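Local coordinates for protein salmonella typhimurium DB7155 bacteriophage DET7 tailspike (Bacteriophage, PDB 2V5I) that binds the O-antigen polysaccharide on the surface of its Salmonella host and hydrolyses it, serving as the trimeric receptor-binding tailspike of the phage, at the interface of chains A and B. Coordinates in Å, arbitrary orientation; residue numbers count along the deposited sequence, not the author numbering. Chains: chain A/B, Salmonella typhimurium DB7155 bacteriophage DET7 tailspike.

Contact 1: the interface of chains A and B. Residues chain A 439-441; chain B 445-447.
A:Val440 and B:Ile447 form the apolar centre of this small patch, their side chains lying alongside each other and pointing the same way. The touching atoms are methyls: CG1 of A:Val440 rests 3.8 Å from CD1 at the far end of the B:Ile447 chain. A second greasy contact lies on the opposite face of the paired strands, where CG1 of B:Val446 comes 3.9 Å from CB of A:Leu441. Here the branch point of the leucine stays back, and it is the first side-chain carbon that meets the valine methyl.

Between these two contacts runs the backbone pairing. A:Leu441 N donates to B:Arg445 O at 3.0 Å, and B:Ile447 N donates to A:Leu441 O at 2.9 Å. A:Leu441 thus uses both of its backbone polar groups on residues to either side of B:Val446, the pattern of a parallel bridge, and ties the two chains in register.

At the polar rim, B:Arg445 turns toward A:Pro439. Its CG lies anti to the backbone N (chi1 176°), and a bend at chi3 (-69°) brings the guanidinium round to the proline carbonyl. NH1 donates to A:Pro439 O at 3.1 Å, and the bond is nearly straight, 164° at H. The oxygen sits at the edge of the guanidinium, in its plane, and receives the bond on a lone pair in its own carbonyl plane. The same NH1 also passes 3.5 Å from CB of A:Pro439, so the arginine touches the proline ring as well as its carbonyl.

In the fold, the last residues of strand 435-441 of chain A meet strand 443-448 of chain B. The two strands follow one another closely in the sequence; if the contact repeats round the trimer, each subunit would use one strand toward one neighbour and the other strand toward the next. The patch probably belongs to the region where the subunits begin to intertwine toward their C-terminal ends.

Contact 2: the interface of chains A and B. Residues chain A 221, 223, 251, 283; chain B 216, 240-242, 276.
A:Arg221 carries most of the polar contact by reaching from strand 220-224 into a loop of chain B. Its NH2 donates to the backbone carbonyl B:Ser240 O at 2.9 Å, arriving 42° above the carbonyl plane instead of on a lone pair. Within chain A, A:His223 steadies the guanidinium from the side: NH2 and NE both donate to the imidazole NE2 of A:His223, with the NH2 bond the shorter at 2.9 Å. A bend in the arginine chain at chi3 (56°) helps present this NE-NH2 side to the histidine.

Flat groups add to the grip. The side-chain amide of B:Asn242 lies over one face of the guanidinium, nearly parallel at 13°, with its CG 3.6 Å above the A:Arg221 plane and toward the rim. That amide is itself held by B:Tyr216, whose phenol OH donates to B:Asn242 OD1 at 2.7 Å in the carbonyl plane, on a lone pair. Across the patch, B:Ser240 lays its CA and its side-chain CB on the indole of A:Trp251: CB stands 3.3 Å from the centroid of the six-membered ring, while CA covers the five-membered one. These are CH-pi contacts. The indole in turn places its CE3 over the centre of the A:His223 ring, so the tryptophan backs the histidine that holds the arginine.

Water extends the polar contact. A:Arg221 NH1 meets two ordered molecules, both in the guanidinium plane at its edge. Water 1 leads on to the amide nitrogen of B:Gln276, which also donates to B:His241 O and so probably helps to fix the loop; the link from this water to B:Tyr216 OH is weak. Water 2 lies 2.8 Å from A:Arg221 NH1 and also bonds the backbone oxygens B:Ser240 O, at 2.9 Å, and B:His241 O, at 3.2 Å.

Contact 1: the interface of chains A and B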
# COMPACT_ATOMS: atom_id res chain seq x y z
N PRO A 439 22.33 -5.49 -6.38
CA PRO A 439 23.16 -6.68 -6.68
C PRO A 439 22.50 -7.81 -7.43
O PRO A 439 23.19 -8.80 -7.70
CB PRO A 439 23.57 -7.15 -5.28
CG PRO A 439 22.39 -6.83 -4.46
CD PRO A 439 21.90 -5.51 -4.96
N VAL A 440 21.21 -7.70 -7.74
CA VAL A 440 20.43 -8.80 -8.29
C VAL A 440 19.48 -8.36 -9.40
O VAL A 440 18.29 -8.70 -9.44
CB VAL A 440 19.75 -9.61 -7.19
CG1 VAL A 440 20.80 -10.36 -6.36
CG2 VAL A 440 18.88 -8.73 -6.29
N LEU A 441 20.01 -7.60 -10.37
CA LEU A 441 19.30 -7.36 -11.62
C LEU A 441 19.34 -8.63 -12.44
O LEU A 441 20.25 -9.44 -12.28
CB LEU A 441 19.96 -6.22 -12.40
CG LEU A 441 20.08 -4.88 -11.71
CD1 LEU A 441 21.02 -3.96 -12.50
CD2 LEU A 441 18.73 -4.27 -11.61
N ARG B 445 24.69 -5.62 -10.57
CA ARG B 445 25.09 -6.91 -11.13
C ARG B 445 23.90 -7.44 -11.89
O ARG B 445 22.79 -7.40 -11.36
CB ARG B 445 25.43 -7.89 -10.02
CG ARG B 445 25.77 -9.32 -10.51
CD ARG B 445 25.95 -10.30 -9.35
NE ARG B 445 27.15 -10.00 -8.59
CZ ARG B 445 27.20 -9.41 -7.39
NH1 ARG B 445 26.12 -8.96 -6.76
NH2 ARG B 445 28.38 -9.21 -6.85
N VAL B 446 24.15 -7.97 -13.09
CA VAL B 446 23.16 -8.67 -13.90
C VAL B 446 23.45 -10.16 -13.80
O VAL B 446 24.59 -10.58 -13.97
CB VAL B 446 23.04 -8.17 -15.41
CG1 VAL B 446 22.46 -6.72 -15.42
CG2 VAL B 446 24.32 -8.25 -16.17
N ILE B 447 22.41 -10.94 -13.48
CA ILE B 447 22.55 -12.39 -13.30
C ILE B 447 21.66 -13.08 -14.31
O ILE B 447 20.47 -12.87 -14.31
CB ILE B 447 22.16 -12.85 -11.89
CG1 ILE B 447 22.83 -12.00 -10.81
CG2 ILE B 447 22.59 -14.33 -11.72
CD1 ILE B 447 22.29 -12.14 -9.39

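Contact 2: the interface of chains A and B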
# COMPACT_ATOMS: atom_id res chain seq x y z
N ARG A 221 -11.65 12.28 11.64
CA ARG A 221 -10.77 13.40 11.37
C ARG A 221 -10.81 14.43 12.48
O ARG A 221 -11.81 14.60 13.18
CB ARG A 221 -11.30 14.18 10.15
CG ARG A 221 -11.75 13.48 8.97
CD ARG A 221 -12.63 14.38 8.05
NE ARG A 221 -11.92 15.60 7.68
CZ ARG A 221 -11.04 15.72 6.68
NH1 ARG A 221 -10.68 14.66 5.95
NH2 ARG A 221 -10.41 16.88 6.49
N HIS A 223 -9.25 18.67 13.06
CA HIS A 223 -8.83 19.91 12.36
C HIS A 223 -8.27 20.96 13.35
O HIS A 223 -8.77 21.09 14.50
CB HIS A 223 -10.02 20.59 11.68
CG HIS A 223 -10.58 19.88 10.49
ND1 HIS A 223 -11.52 20.48 9.69
CD2 HIS A 223 -10.33 18.65 9.95
CE1 HIS A 223 -11.84 19.65 8.69
NE2 HIS A 223 -11.12 18.55 8.81
N TRP A 251 -5.79 17.47 9.89
CA TRP A 251 -5.55 18.60 8.96
C TRP A 251 -5.25 19.90 9.75
O TRP A 251 -5.97 20.26 10.73
CB TRP A 251 -6.78 18.85 8.11
CG TRP A 251 -6.69 20.00 7.10
CD1 TRP A 251 -5.89 20.13 6.02
CD2 TRP A 251 -7.53 21.15 7.12
NE1 TRP A 251 -6.17 21.30 5.35
CE2 TRP A 251 -7.20 21.93 6.00
CE3 TRP A 251 -8.57 21.55 7.95
CZ2 TRP A 251 -7.87 23.13 5.71
CZ3 TRP A 251 -9.24 22.74 7.67
CH2 TRP A 251 -8.89 23.50 6.53
N LEU A 283 -2.26 16.14 6.98
CA LEU A 283 -2.30 17.15 5.92
C LEU A 283 -2.00 18.53 6.56
O LEU A 283 -2.63 18.92 7.58
CB LEU A 283 -3.69 17.19 5.28
CG LEU A 283 -4.16 15.91 4.59
CD1 LEU A 283 -5.53 16.22 4.04
CD2 LEU A 283 -3.25 15.48 3.55
N TYR B 216 -19.62 11.87 2.47
CA TYR B 216 -18.82 10.67 2.27
C TYR B 216 -19.64 9.42 2.13
O TYR B 216 -20.75 9.32 2.67
CB TYR B 216 -17.97 10.37 3.52
CG TYR B 216 -16.84 11.27 3.87
CD1 TYR B 216 -17.07 12.40 4.62
CD2 TYR B 216 -15.58 10.99 3.43
CE1 TYR B 216 -15.99 13.27 4.99
CE2 TYR B 216 -14.48 11.86 3.78
CZ TYR B 216 -14.74 12.98 4.55
OH TYR B 216 -13.66 13.80 4.91
N SER B 240 -8.97 20.98 3.01
CA SER B 240 -8.93 19.84 3.96
C SER B 240 -9.25 18.48 3.32
O SER B 240 -9.12 17.44 3.96
CB SER B 240 -9.90 20.08 5.12
OG SER B 240 -11.23 20.03 4.64
N HIS B 241 -9.66 18.48 2.06
CA HIS B 241 -10.14 17.24 1.37
C HIS B 241 -11.22 16.52 2.16
O HIS B 241 -11.17 15.30 2.33
CB HIS B 241 -8.94 16.35 0.99
CG HIS B 241 -8.12 16.94 -0.10
ND1 HIS B 241 -7.33 18.07 0.10
CD2 HIS B 241 -8.01 16.63 -1.41
CE1 HIS B 241 -6.78 18.42 -1.05
NE2 HIS B 241 -7.15 17.54 -1.98
N ASN B 242 -12.20 17.29 2.62
CA ASN B 242 -13.26 16.76 3.49
C ASN B 242 -14.46 16.30 2.68
O ASN B 242 -15.40 17.01 2.48
CB ASN B 242 -13.68 17.83 4.50
CG ASN B 242 -14.53 17.31 5.64
OD1 ASN B 242 -14.73 16.10 5.84
ND2 ASN B 242 -15.01 18.25 6.41
N GLN B 276 -11.58 12.81 -1.53
CA GLN B 276 -10.79 11.58 -1.35
C GLN B 276 -11.33 10.39 -2.09
O GLN B 276 -12.55 10.19 -2.15
CB GLN B 276 -10.81 11.22 0.15
CG GLN B 276 -10.16 12.26 1.04
CD GLN B 276 -10.21 11.79 2.46
OE1 GLN B 276 -9.59 10.76 2.76
NE2 GLN B 276 -10.97 12.48 3.33
O HOH W 1 -11.26 11.72 6.29
O HOH W 2 -8.60 14.54 4.06

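Contact 1 and contact 2 lie about 44 Å apart, measured between the centres of their C-alpha atoms, and share no residue or strand. Contact 2 joins the beta-helical bodies, where side chains from strands 220-224, 249-251 and 280-283 of one subunit reach a loop of its neighbour, flanked by strands 216-218 and 276-278, and meet backbone, side chains and water there. Contact 1 lies nearer the C-terminal end, where the chains exchange backbone bonds directly. The same pair of subunits is therefore held in two styles: side-by-side packing of separate beta-helices, then strand pairing. Repeated round the trimer, both probably help keep the long spike rigid.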